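Local coordinates for protein putative O-GlcNAcase nagJ (Clostridium perfringens, PDB 6PV5) that probably hydrolyses terminal N-acetylhexosamine residues from glycans, as a family 84 glycoside hydrolase represented here by its N-terminal, catalytic and post-catalytic helical regions, at residues A[182-186]-A[187-191]; A[285-288]-A[289-293]; A[323-326]-A[327-331]; A[505-508]-A[509-513]; A[520-523]-A[524-528]. One frame throughout, in Å; residues are numbered along the deposited sequence.

Contact 1: A[182-186]-A[187-191]; sequences DEPSF and KMRAV
R189 folds back along its own chain and sets its guanidinium against the F186 carbonyl, at the point where the linker from the N-terminal mixed sheet enters strand 188-192, the first strand of the catalytic (beta/alpha)8 barrel. The bond from R189 NH1 to F186 O measures 2.8 Å, with an N-H...O angle of 152°. It is flat in two senses: the donor lies in the carbonyl plane of F186, and the oxygen sits only 2° out of the guanidinium plane. A bend at chi3 (-47°) turns the end of the arginine back toward the linker, with CG and CD both 3.5 Å from F186 O. The P184 and R189 side chains cross at about a right angle, the proline ring carbon CB 3.5 Å from R189 NH1 and obliquely placed to the guanidinium. E130 forms a salt bridge with NH1 and the K216 carbonyl accepts from NE, so the buried guanidinium is held by several polar partners while W457 packs against its side chain. The F186 ring leads away from R189 and meets Y455. K187 also departs, its extended chain carrying NZ to a salt bridge with E369. Where the aliphatic parts of F186 and R189 come together, F186 CB lies 4.2 Å from R189 CG.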
loop_
_atom_site.group_PDB
_atom_site.type_symbol
_atom_site.label_atom_id
_atom_site.label_comp_id
_atom_site.label_asym_id
_atom_site.label_seq_id
_atom_site.Cartn_x
_atom_site.Cartn_y
_atom_site.Cartn_z
ATOM N N ASP A 182 -20.505 3.752 2.736
ATOM C CA ASP A 182 -19.078 3.671 2.460
ATOM C C ASP A 182 -18.778 3.732 0.967
ATOM O O ASP A 182 -19.494 3.157 0.156
ATOM C CB ASP A 182 -18.474 2.398 3.063
ATOM C CG ASP A 182 -16.964 2.436 3.294
ATOM O OD1 ASP A 182 -16.370 3.543 3.282
ATOM O OD2 ASP A 182 -16.392 1.354 3.521
ATOM N N GLU A 183 -17.662 4.395 0.636
ATOM C CA GLU A 183 -17.175 4.534 -0.731
ATOM C C GLU A 183 -15.752 5.101 -0.701
ATOM O O GLU A 183 -15.343 5.742 0.265
ATOM C CB GLU A 183 -18.074 5.475 -1.544
ATOM C CG GLU A 183 -18.230 6.848 -0.907
ATOM C CD GLU A 183 -19.110 7.849 -1.640
ATOM O OE1 GLU A 183 -19.761 7.454 -2.633
ATOM O OE2 GLU A 183 -19.145 9.023 -1.212
ATOM N N PRO A 184 -14.972 4.901 -1.781
ATOM C CA PRO A 184 -13.563 5.306 -1.811
ATOM C C PRO A 184 -13.228 6.744 -2.208
ATOM O O PRO A 184 -13.843 7.297 -3.123
ATOM C CB PRO A 184 -13.000 4.400 -2.911
ATOM C CG PRO A 184 -14.169 4.180 -3.876
ATOM C CD PRO A 184 -15.401 4.196 -3.000
ATOM N N SER A 185 -12.181 7.296 -1.567
ATOM C CA SER A 185 -11.594 8.590 -1.899
ATOM C C SER A 185 -10.987 8.566 -3.299
ATOM O O SER A 185 -11.116 9.531 -4.044
ATOM C CB SER A 185 -10.529 8.978 -0.901
ATOM O OG SER A 185 -11.043 9.009 0.423
ATOM N N PHE A 186 -10.259 7.496 -3.627
ATOM C CA PHE A 186 -9.586 7.431 -4.915
ATOM C C PHE A 186 -10.194 6.285 -5.704
ATOM O O PHE A 186 -10.474 5.242 -5.122
ATOM C CB PHE A 186 -8.077 7.201 -4.776
ATOM C CG PHE A 186 -7.304 8.286 -4.062
ATOM C CD1 PHE A 186 -6.641 9.271 -4.772
ATOM C CD2 PHE A 186 -7.232 8.317 -2.679
ATOM C CE1 PHE A 186 -5.938 10.271 -4.112
ATOM C CE2 PHE A 186 -6.526 9.315 -2.023
ATOM C CZ PHE A 186 -5.871 10.288 -2.743
ATOM N N LYS A 187 -10.370 6.494 -7.013
ATOM C CA LYS A 187 -11.094 5.542 -7.840
ATOM C C LYS A 187 -10.158 4.409 -8.233
ATOM O O LYS A 187 -10.614 3.329 -8.612
ATOM C CB LYS A 187 -11.656 6.198 -9.105
ATOM C CG LYS A 187 -10.605 6.646 -10.109
ATOM C CD LYS A 187 -11.172 7.243 -11.389
ATOM C CE LYS A 187 -10.062 7.566 -12.368
ATOM N NZ LYS A 187 -10.569 7.883 -13.726
ATOM N N MET A 188 -8.852 4.705 -8.216
ATOM C CA MET A 188 -7.852 3.670 -8.407
ATOM C C MET A 188 -6.916 3.640 -7.197
ATOM O O MET A 188 -6.296 4.651 -6.852
ATOM C CB MET A 188 -7.050 3.858 -9.690
ATOM C CG MET A 188 -6.395 2.563 -10.101
ATOM S SD MET A 188 -5.024 2.727 -11.243
ATOM C CE MET A 188 -5.043 1.074 -11.933
ATOM N N ARG A 189 -6.876 2.463 -6.558
ATOM C CA ARG A 189 -6.078 2.177 -5.372
ATOM C C ARG A 189 -5.253 0.929 -5.668
ATOM O O ARG A 189 -5.786 -0.168 -5.631
ATOM C CB ARG A 189 -6.990 1.956 -4.164
ATOM C CG ARG A 189 -7.920 3.125 -3.878
ATOM C CD ARG A 189 -9.083 2.815 -2.948
ATOM N NE ARG A 189 -9.752 1.570 -3.324
ATOM C CZ ARG A 189 -10.657 1.448 -4.298
ATOM N NH1 ARG A 189 -11.010 2.500 -5.027
ATOM N NH2 ARG A 189 -11.203 0.265 -4.538
ATOM N N ALA A 190 -3.977 1.116 -6.036
ATOM C CA ALA A 190 -3.223 0.061 -6.686
ATOM C C ALA A 190 -1.913 -0.197 -5.940
ATOM O O ALA A 190 -1.445 0.615 -5.136
ATOM C CB ALA A 190 -2.910 0.474 -8.104
ATOM N N VAL A 191 -1.312 -1.337 -6.274
ATOM C CA VAL A 191 0.082 -1.615 -5.993
ATOM C C VAL A 191 0.728 -1.873 -7.342
ATOM O O VAL A 191 0.133 -2.560 -8.164
ATOM C CB VAL A 191 0.207 -2.820 -5.036
ATOM C CG1 VAL A 191 1.647 -3.250 -4.788
ATOM C CG2 VAL A 191 -0.514 -2.563 -3.725
#

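Contact 2: A[285-288]-A[289-293]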
loop_
_atom_site.group_PDB
_atom_site.type_symbol
_atom_site.label_atom_id
_atom_site.label_comp_id
_atom_site.label_asym_id
_atom_site.label_seq_id
_atom_site.Cartn_x
_atom_site.Cartn_y
_atom_site.Cartn_z
ATOM N N ILE A 285 -0.284 -3.269 -31.210
ATOM C CA ILE A 285 -1.680 -3.676 -31.256
ATOM C C ILE A 285 -1.757 -5.187 -31.051
ATOM O O ILE A 285 -2.584 -5.669 -30.280
ATOM C CB ILE A 285 -2.319 -3.231 -32.591
ATOM C CG1 ILE A 285 -2.527 -1.715 -32.614
ATOM C CG2 ILE A 285 -3.610 -4.004 -32.880
ATOM C CD1 ILE A 285 -3.616 -1.226 -31.676
ATOM N N ASN A 286 -0.902 -5.922 -31.770
ATOM C CA ASN A 286 -0.908 -7.379 -31.692
ATOM C C ASN A 286 -0.695 -7.836 -30.248
ATOM O O ASN A 286 -1.540 -8.539 -29.692
ATOM C CB ASN A 286 0.100 -8.036 -32.639
ATOM C CG ASN A 286 -0.024 -9.550 -32.678
ATOM O OD1 ASN A 286 -1.128 -10.103 -32.749
ATOM N ND2 ASN A 286 1.107 -10.238 -32.636
ATOM N N LYS A 287 0.431 -7.421 -29.644
ATOM C CA LYS A 287 0.734 -7.770 -28.260
ATOM C C LYS A 287 -0.483 -7.528 -27.375
ATOM O O LYS A 287 -0.893 -8.390 -26.595
ATOM C CB LYS A 287 1.947 -6.977 -27.763
ATOM C CG LYS A 287 2.431 -7.364 -26.370
ATOM C CD LYS A 287 2.552 -8.860 -26.146
ATOM C CE LYS A 287 3.289 -9.199 -24.867
ATOM N NZ LYS A 287 4.673 -8.668 -24.900
ATOM N N ALA A 288 -1.095 -6.353 -27.524
ATOM C CA ALA A 288 -2.230 -6.038 -26.674
ATOM C C ALA A 288 -3.374 -7.024 -26.905
ATOM O O ALA A 288 -4.177 -7.250 -26.005
ATOM C CB ALA A 288 -2.663 -4.602 -26.896
ATOM N N GLU A 289 -3.477 -7.559 -28.130
ATOM C CA GLU A 289 -4.557 -8.472 -28.512
ATOM C C GLU A 289 -4.385 -9.819 -27.802
ATOM O O GLU A 289 -5.335 -10.362 -27.234
ATOM C CB GLU A 289 -4.590 -8.699 -30.032
ATOM C CG GLU A 289 -4.884 -7.457 -30.860
ATOM C CD GLU A 289 -6.347 -7.182 -31.171
ATOM O OE1 GLU A 289 -7.218 -7.863 -30.590
ATOM O OE2 GLU A 289 -6.610 -6.286 -32.005
ATOM N N THR A 290 -3.156 -10.347 -27.863
ATOM C CA THR A 290 -2.709 -11.478 -27.061
ATOM C C THR A 290 -3.227 -11.318 -25.638
ATOM O O THR A 290 -4.017 -12.123 -25.159
ATOM C CB THR A 290 -1.179 -11.504 -27.005
ATOM O OG1 THR A 290 -0.706 -11.527 -28.351
ATOM C CG2 THR A 290 -0.615 -12.663 -26.215
ATOM N N LEU A 291 -2.798 -10.232 -24.990
ATOM C CA LEU A 291 -3.051 -10.039 -23.575
ATOM C C LEU A 291 -4.552 -9.945 -23.348
ATOM O O LEU A 291 -5.061 -10.405 -22.321
ATOM C CB LEU A 291 -2.305 -8.770 -23.154
ATOM C CG LEU A 291 -0.789 -8.891 -23.306
ATOM C CD1 LEU A 291 -0.136 -7.557 -23.645
ATOM C CD2 LEU A 291 -0.173 -9.524 -22.062
ATOM N N TYR A 292 -5.261 -9.361 -24.328
ATOM C CA TYR A 292 -6.710 -9.307 -24.229
ATOM C C TYR A 292 -7.266 -10.728 -24.180
ATOM O O TYR A 292 -8.205 -10.993 -23.430
ATOM C CB TYR A 292 -7.356 -8.502 -25.365
ATOM C CG TYR A 292 -8.847 -8.349 -25.190
ATOM C CD1 TYR A 292 -9.359 -7.333 -24.404
ATOM C CD2 TYR A 292 -9.747 -9.231 -25.781
ATOM C CE1 TYR A 292 -10.718 -7.177 -24.214
ATOM C CE2 TYR A 292 -11.116 -9.089 -25.601
ATOM C CZ TYR A 292 -11.599 -8.066 -24.807
ATOM O OH TYR A 292 -12.933 -7.890 -24.592
ATOM N N ASP A 293 -6.671 -11.612 -24.990
ATOM C CA ASP A 293 -7.104 -13.001 -25.110
ATOM C C ASP A 293 -6.912 -13.739 -23.784
ATOM O O ASP A 293 -7.751 -14.568 -23.426
ATOM C CB ASP A 293 -6.398 -13.725 -26.263
ATOM C CG ASP A 293 -6.810 -13.220 -27.638
ATOM O OD1 ASP A 293 -7.976 -12.786 -27.782
ATOM O OD2 ASP A 293 -5.958 -13.247 -28.553
#
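E289 N and T290 N bond to the carbonyls one turn back, those of I285 and N286. E289 N donates to I285 O at 3.0 Å, and T290 N reaches N286 O at 3.0 Å with an N-H...O angle of 161°. The same N286 oxygen has two weaker donors, E289 N and the T290 hydroxyl, the latter a long bond of 3.4 Å between T290 OG1 and N286 O. Placing OG1 beside the backbone N (chi1 -56°) turns the hydroxyl back over the preceding turn. The bonds from L291 N to K287 O and from Y292 N to A288 O continue the i to i+4 series. This is the ordinary alpha-helical ladder of helix 274-294, which connects strands 259-264 and 298-302 in one beta-alpha-beta unit of the catalytic barrel. Outward from the backbone, K287 and L291 cross at a slant: L291 CD1 lies 3.7 Å from K287 CG and also approaches CD and CE, so it packs on the aliphatic shaft of the lysine. Beyond that shaft K287 NZ is bound by the carbonyls of Y229, W234 and E236. On another side of the helix, I285 and E289 run side by side in the same direction, with I285 CG2 3.9 Å from E289 OE2. The other carboxylate oxygen, E289 OE1, pairs with K329, while A288 faces F299 on the barrel strand and F321 and F325 on helix 311-326.

Contact 3: A[323-326]-A[327-331]; sequences KEFI and KNKEG
K329 sets its CG over one face of the F325 ring, a CH-pi contact in which CG stands 3.9 Å from the ring centroid and 13° off the normal, essentially above the centre. The bend at chi2 (-85°) then carries the chain outward past the CE1 edge, where K329 CE is 3.9 Å from F325 CE1. The polar contacts are looser. F325 O accepts weak bonds from N328 N at 3.3 Å and from K329 N at 3.2 Å, and K329 N has a second weak acceptor in I326 O. These long bonds, together with the wider pi-type turn at 323-326, show the regular ladder giving way as helix 311-326 ends. K327 curls back instead: its NZ donates to K323 O at 3.1 Å, approaching at 32° from the carbonyl plane. The K323 and K327 side chains run side by side in the same direction on an exposed surface, with their NZ atoms 4.7 Å apart; the like charges would probably disfavour closer approach. Around this helix end of the catalytic barrel, F325 packs on I285 of helix 274-294, its ring meets that of F321, and F299 of strand 298-302 meets it edge-to-face. I326 packs toward L335, just ahead of strand 336-338.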
loop_
_atom_site.group_PDB
_atom_site.type_symbol
_atom_site.label_atom_id
_atom_site.label_comp_id
_atom_site.label_asym_id
_atom_site.label_seq_id
_atom_site.Cartn_x
_atom_site.Cartn_y
_atom_site.Cartn_z
ATOM N N LYS A 323 -7.356 5.100 -29.186
ATOM C CA LYS A 323 -8.398 5.237 -30.191
ATOM C C LYS A 323 -8.654 3.885 -30.867
ATOM O O LYS A 323 -9.796 3.451 -30.954
ATOM C CB LYS A 323 -8.017 6.329 -31.202
ATOM C CG LYS A 323 -9.107 6.683 -32.208
ATOM C CD LYS A 323 -8.664 7.699 -33.252
ATOM C CE LYS A 323 -9.717 7.998 -34.302
ATOM N NZ LYS A 323 -9.913 6.863 -35.239
ATOM N N GLU A 324 -7.582 3.226 -31.319
ATOM C CA GLU A 324 -7.666 2.086 -32.220
ATOM C C GLU A 324 -7.689 0.747 -31.470
ATOM O O GLU A 324 -7.919 -0.289 -32.097
ATOM C CB GLU A 324 -6.568 2.159 -33.282
ATOM C CG GLU A 324 -6.579 3.466 -34.060
ATOM C CD GLU A 324 -5.613 3.602 -35.227
ATOM O OE1 GLU A 324 -4.701 2.764 -35.366
ATOM O OE2 GLU A 324 -5.762 4.574 -35.991
ATOM N N PHE A 325 -7.484 0.765 -30.137
ATOM C CA PHE A 325 -7.536 -0.437 -29.309
ATOM C C PHE A 325 -8.481 -0.228 -28.127
ATOM O O PHE A 325 -9.521 -0.874 -28.047
ATOM C CB PHE A 325 -6.141 -0.952 -28.915
ATOM C CG PHE A 325 -6.184 -2.222 -28.093
ATOM C CD1 PHE A 325 -6.139 -3.468 -28.706
ATOM C CD2 PHE A 325 -6.370 -2.175 -26.716
ATOM C CE1 PHE A 325 -6.239 -4.631 -27.956
ATOM C CE2 PHE A 325 -6.480 -3.339 -25.967
ATOM C CZ PHE A 325 -6.400 -4.567 -26.587
ATOM N N ILE A 326 -8.129 0.686 -27.209
ATOM C CA ILE A 326 -8.848 0.800 -25.947
ATOM C C ILE A 326 -10.356 0.915 -26.166
ATOM O O ILE A 326 -11.127 0.149 -25.590
ATOM C CB ILE A 326 -8.344 1.976 -25.077
ATOM C CG1 ILE A 326 -6.897 1.784 -24.605
ATOM C CG2 ILE A 326 -9.314 2.236 -23.929
ATOM C CD1 ILE A 326 -6.711 0.786 -23.482
ATOM N N LYS A 327 -10.790 1.931 -26.920
ATOM C CA LYS A 327 -12.208 2.279 -26.900
ATOM C C LYS A 327 -13.087 1.259 -27.631
ATOM O O LYS A 327 -14.277 1.189 -27.334
ATOM C CB LYS A 327 -12.443 3.691 -27.434
ATOM C CG LYS A 327 -11.685 4.016 -28.710
ATOM C CD LYS A 327 -11.950 5.436 -29.199
ATOM C CE LYS A 327 -12.935 5.519 -30.351
ATOM N NZ LYS A 327 -12.308 5.129 -31.638
ATOM N N ASN A 328 -12.510 0.484 -28.565
ATOM C CA ASN A 328 -13.257 -0.490 -29.363
ATOM C C ASN A 328 -13.304 -1.878 -28.731
ATOM O O ASN A 328 -14.086 -2.710 -29.173
ATOM C CB ASN A 328 -12.688 -0.680 -30.774
ATOM C CG ASN A 328 -12.863 0.542 -31.653
ATOM O OD1 ASN A 328 -13.785 1.335 -31.451
ATOM N ND2 ASN A 328 -11.963 0.712 -32.610
ATOM N N LYS A 329 -12.450 -2.157 -27.743
ATOM C CA LYS A 329 -12.424 -3.480 -27.130
ATOM C C LYS A 329 -13.340 -3.481 -25.915
ATOM O O LYS A 329 -13.305 -2.539 -25.130
ATOM C CB LYS A 329 -10.998 -3.822 -26.709
ATOM C CG LYS A 329 -10.082 -4.214 -27.851
ATOM C CD LYS A 329 -10.231 -5.670 -28.156
ATOM C CE LYS A 329 -9.583 -6.055 -29.463
ATOM N NZ LYS A 329 -9.371 -7.523 -29.513
ATOM N N GLU A 330 -14.176 -4.519 -25.776
ATOM C CA GLU A 330 -15.207 -4.493 -24.746
ATOM C C GLU A 330 -14.560 -4.778 -23.396
ATOM O O GLU A 330 -13.685 -5.635 -23.308
ATOM C CB GLU A 330 -16.329 -5.505 -25.017
ATOM N N GLY A 331 -14.999 -4.034 -22.375
ATOM C CA GLY A 331 -14.533 -4.202 -21.007
ATOM C C GLY A 331 -13.111 -3.687 -20.770
ATOM O O GLY A 331 -12.597 -3.828 -19.663
#

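Contact 4: A[505-508]-A[509-513]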
loop_
_atom_site.group_PDB
_atom_site.type_symbol
_atom_site.label_atom_id
_atom_site.label_comp_id
_atom_site.label_asym_id
_atom_site.label_seq_id
_atom_site.Cartn_x
_atom_site.Cartn_y
_atom_site.Cartn_z
ATOM N N ASN A 505 13.828 12.991 20.470
ATOM C CA ASN A 505 13.680 14.198 21.266
ATOM C C ASN A 505 14.372 14.016 22.609
ATOM O O ASN A 505 15.039 14.929 23.078
ATOM C CB ASN A 505 12.215 14.599 21.419
ATOM C CG ASN A 505 11.707 15.190 20.130
ATOM O OD1 ASN A 505 12.405 15.992 19.499
ATOM N ND2 ASN A 505 10.512 14.797 19.732
ATOM N N THR A 506 14.220 12.834 23.201
ATOM C CA THR A 506 14.849 12.506 24.473
ATOM C C THR A 506 16.357 12.701 24.387
ATOM O O THR A 506 16.941 13.319 25.274
ATOM C CB THR A 506 14.446 11.106 24.952
ATOM O OG1 THR A 506 13.040 11.171 25.171
ATOM C CG2 THR A 506 15.105 10.707 26.249
ATOM N N ILE A 507 16.973 12.203 23.302
ATOM C CA ILE A 507 18.413 12.304 23.099
ATOM C C ILE A 507 18.814 13.767 22.904
ATOM O O ILE A 507 19.732 14.247 23.562
ATOM C CB ILE A 507 18.873 11.359 21.970
ATOM C CG1 ILE A 507 18.799 9.908 22.446
ATOM C CG2 ILE A 507 20.270 11.712 21.458
ATOM C CD1 ILE A 507 18.641 8.884 21.342
ATOM N N ASP A 508 18.131 14.482 22.008
ATOM C CA ASP A 508 18.503 15.851 21.674
ATOM C C ASP A 508 18.476 16.713 22.939
ATOM O O ASP A 508 19.318 17.603 23.131
ATOM C CB ASP A 508 17.584 16.399 20.579
ATOM C CG ASP A 508 17.793 15.742 19.210
ATOM O OD1 ASP A 508 18.850 15.091 19.017
ATOM O OD2 ASP A 508 16.901 15.894 18.332
ATOM N N SER A 509 17.476 16.439 23.782
ATOM C CA SER A 509 17.261 17.122 25.050
ATOM C C SER A 509 18.351 16.721 26.050
ATOM O O SER A 509 18.856 17.557 26.796
ATOM C CB SER A 509 15.840 16.851 25.554
ATOM O OG SER A 509 15.750 16.872 26.969
ATOM N N LEU A 510 18.719 15.434 26.037
ATOM C CA LEU A 510 19.754 14.921 26.914
ATOM C C LEU A 510 21.059 15.672 26.651
ATOM O O LEU A 510 21.711 16.114 27.601
ATOM C CB LEU A 510 19.906 13.416 26.692
ATOM C CG LEU A 510 20.993 12.700 27.495
ATOM C CD1 LEU A 510 20.564 11.274 27.770
ATOM C CD2 LEU A 510 22.327 12.698 26.767
ATOM N N TRP A 511 21.422 15.835 25.372
ATOM C CA TRP A 511 22.728 16.389 25.050
ATOM C C TRP A 511 22.856 17.839 25.499
ATOM O O TRP A 511 23.958 18.266 25.838
ATOM C CB TRP A 511 23.118 16.218 23.579
ATOM C CG TRP A 511 23.508 14.814 23.226
ATOM C CD1 TRP A 511 23.004 14.055 22.204
ATOM C CD2 TRP A 511 24.485 13.993 23.894
ATOM N NE1 TRP A 511 23.608 12.825 22.183
ATOM C CE2 TRP A 511 24.513 12.753 23.212
ATOM C CE3 TRP A 511 25.340 14.178 24.994
ATOM C CZ2 TRP A 511 25.359 11.712 23.604
ATOM C CZ3 TRP A 511 26.164 13.144 25.391
ATOM C CH2 TRP A 511 26.174 11.927 24.697
ATOM N N GLU A 512 21.746 18.585 25.469
ATOM C CA GLU A 512 21.740 19.975 25.896
ATOM C C GLU A 512 21.992 20.040 27.403
ATOM O O GLU A 512 22.796 20.841 27.862
ATOM C CB GLU A 512 20.393 20.633 25.570
ATOM C CG GLU A 512 20.201 20.954 24.100
ATOM C CD GLU A 512 20.731 22.305 23.658
ATOM O OE1 GLU A 512 20.350 23.323 24.282
ATOM O OE2 GLU A 512 21.514 22.341 22.678
ATOM N N LYS A 513 21.308 19.179 28.165
ATOM C CA LYS A 513 21.467 19.107 29.612
ATOM C C LYS A 513 22.871 18.638 29.988
ATOM O O LYS A 513 23.450 19.102 30.968
ATOM C CB LYS A 513 20.410 18.180 30.211
ATOM C CG LYS A 513 19.002 18.748 30.151
ATOM C CD LYS A 513 17.929 17.815 30.666
ATOM C CE LYS A 513 16.546 18.353 30.352
ATOM N NZ LYS A 513 15.488 17.540 30.992
#
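I507 and W511 form the main side-chain contact, lying side by side and pointing the same way one helical turn apart. The apolar touch is made by the I507 methyl CG2, 3.7 Å from W511 CD1 and 3.6 Å from NE1, so the five-membered part of the indole receives it. W511 CG sits beside its backbone N (chi1 -74°), which turns the indole back toward the preceding turn and brings CD1 to 3.5 Å from I507 O, in an oblique approach. CD2 of the adjacent L510 lies 3.7 Å above the plane of the W511 ring, offset toward its rim. The indole also has a cation-pi partner in K618 and an edge-to-face one in W514.

Between the two segments the firm hydrogen bonds are backbone ones. S509 N donates to N505 O at 3.0 Å with an angle of 156°, L510 N to T506 O at 2.9 Å, and W511 N to I507 O at 2.9 Å with an angle of 153°. Among the charged groups, D508 looks outside the pair and forms a salt bridge with K504 one turn back.

With I507 and W511 packed on helix 612-619 and L510 on helix 521-544, helix 501-515 has apolar contacts with two partners at once, as expected of a member of the helical bundle in the hyaluronidase post-catalytic domain-like region.

Contact 5: A[520-523]-A[524-528]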
loop_
_atom_site.group_PDB
_atom_site.type_symbol
_atom_site.label_atom_id
_atom_site.label_comp_id
_atom_site.label_asym_id
_atom_site.label_seq_id
_atom_site.Cartn_x
_atom_site.Cartn_y
_atom_site.Cartn_z
ATOM N N ILE A 520 20.367 14.228 34.374
ATOM C CA ILE A 520 19.779 13.672 33.165
ATOM C C ILE A 520 19.145 12.322 33.472
ATOM O O ILE A 520 18.958 11.520 32.563
ATOM C CB ILE A 520 20.814 13.568 32.025
ATOM C CG1 ILE A 520 22.088 12.850 32.468
ATOM C CG2 ILE A 520 21.102 14.930 31.420
ATOM C CD1 ILE A 520 22.913 12.304 31.329
ATOM N N SER A 521 18.788 12.117 34.745
ATOM C CA SER A 521 18.290 10.857 35.279
ATOM C C SER A 521 17.016 10.407 34.579
ATOM O O SER A 521 16.883 9.229 34.274
ATOM C CB SER A 521 18.065 10.932 36.767
ATOM O OG SER A 521 19.184 11.545 37.382
ATOM N N LEU A 522 16.076 11.332 34.387
ATOM C CA LEU A 522 14.801 11.004 33.772
ATOM C C LEU A 522 15.011 10.526 32.330
ATOM O O LEU A 522 14.387 9.564 31.905
ATOM C CB LEU A 522 13.900 12.241 33.838
ATOM C CG LEU A 522 12.634 12.160 32.990
ATOM C CD1 LEU A 522 11.647 11.143 33.559
ATOM C CD2 LEU A 522 11.982 13.526 32.835
ATOM N N GLU A 523 15.901 11.190 31.589
ATOM C CA GLU A 523 16.220 10.838 30.213
ATOM C C GLU A 523 16.943 9.499 30.155
ATOM O O GLU A 523 16.585 8.643 29.351
ATOM C CB GLU A 523 17.121 11.894 29.571
ATOM C CG GLU A 523 16.375 13.135 29.130
ATOM C CD GLU A 523 16.190 14.205 30.197
ATOM O OE1 GLU A 523 16.573 13.965 31.374
ATOM O OE2 GLU A 523 15.675 15.281 29.843
ATOM N N LEU A 524 17.950 9.313 31.019
ATOM C CA LEU A 524 18.667 8.047 31.081
ATOM C C LEU A 524 17.700 6.906 31.390
ATOM O O LEU A 524 17.754 5.837 30.772
ATOM C CB LEU A 524 19.792 8.130 32.123
ATOM C CG LEU A 524 21.021 8.924 31.675
ATOM C CD1 LEU A 524 22.224 8.568 32.546
ATOM C CD2 LEU A 524 21.334 8.653 30.205
ATOM N N SER A 525 16.804 7.162 32.346
ATOM C CA SER A 525 15.766 6.214 32.710
ATOM C C SER A 525 14.879 5.900 31.507
ATOM O O SER A 525 14.584 4.742 31.263
ATOM C CB SER A 525 14.955 6.738 33.875
ATOM O OG SER A 525 14.030 5.754 34.315
ATOM N N ASN A 526 14.467 6.936 30.761
ATOM C CA ASN A 526 13.597 6.785 29.604
ATOM C C ASN A 526 14.310 5.959 28.537
ATOM O O ASN A 526 13.737 5.010 28.017
ATOM C CB ASN A 526 13.217 8.144 29.005
ATOM C CG ASN A 526 12.068 8.808 29.731
ATOM O OD1 ASN A 526 11.295 8.143 30.424
ATOM N ND2 ASN A 526 11.931 10.113 29.559
ATOM N N LEU A 527 15.572 6.316 28.257
ATOM C CA LEU A 527 16.367 5.615 27.265
ATOM C C LEU A 527 16.573 4.161 27.673
ATOM O O LEU A 527 16.450 3.270 26.836
ATOM C CB LEU A 527 17.691 6.351 27.055
ATOM C CG LEU A 527 17.582 7.680 26.319
ATOM C CD1 LEU A 527 18.969 8.287 26.102
ATOM C CD2 LEU A 527 16.829 7.502 24.997
ATOM N N GLN A 528 16.826 3.913 28.966
ATOM C CA GLN A 528 17.089 2.558 29.442
ATOM C C GLN A 528 15.891 1.636 29.226
ATOM O O GLN A 528 16.070 0.453 28.916
ATOM C CB GLN A 528 17.473 2.547 30.921
ATOM C CG GLN A 528 17.890 1.171 31.408
ATOM C CD GLN A 528 18.444 1.273 32.805
ATOM O OE1 GLN A 528 19.658 1.301 33.007
ATOM N NE2 GLN A 528 17.551 1.371 33.777
#
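The start of helix 521-544, with I520 in the N-cap position, brings I520 and L524 together across the first turn. Their side chains cross at a slant, I520 CD1 resting 3.9 Å from L524 CG and close to both leucine methyls. I520 holds CG1 between its backbone N and carbonyl carbon (chi1 51°), and from there the chain runs on to set CD1 against L524. A backbone bond links the same two residues: L524 N donates to I520 O at 2.9 Å with an N-H...O angle of 170°. S525 N to S521 O at 2.8 Å and N526 N to L522 O at 2.9 Å follow, then a nearly straight bond of 2.8 Å from L527 N to E523 O, angle 169°. L522 and N526 make a looser pair, L522 CG lying 4.1 Å from N526 ND2.

E523 bends at chi2, and its carboxylate oxygen OE2 forms a salt bridge with K513; OE2 also has a weak hydrogen bond with S509 OG. L524 and L527 also reach helix 548-579. The i to i+4 ladder beginning at the cap residue, with leucines directed at two neighbouring helices, is the pattern of a helix packed within a bundle, here the one following the catalytic barrel.

In the fold
The five contacts form two touching pairs and one separate site. Contacts 2 and 3, with centres 11 Å apart, tie helix 274-294 to the end of helix 311-326 and the loop that follows it, in part through Y292 OH to E330 O, a probable hydrogen bond of 2.7 Å. Contacts 4 and 5, about 10 Å apart between centres, join successive bundle helices, with L510 CD1 packed 3.7 Å from L524 CD2. Contact 1 opens the barrel, its centre 24 Å from that of contact 3 and 42 Å from that of contact 4. The two pairs lie on opposite sides of the chain's centre. All five lie away from D305, the predicted proton donor.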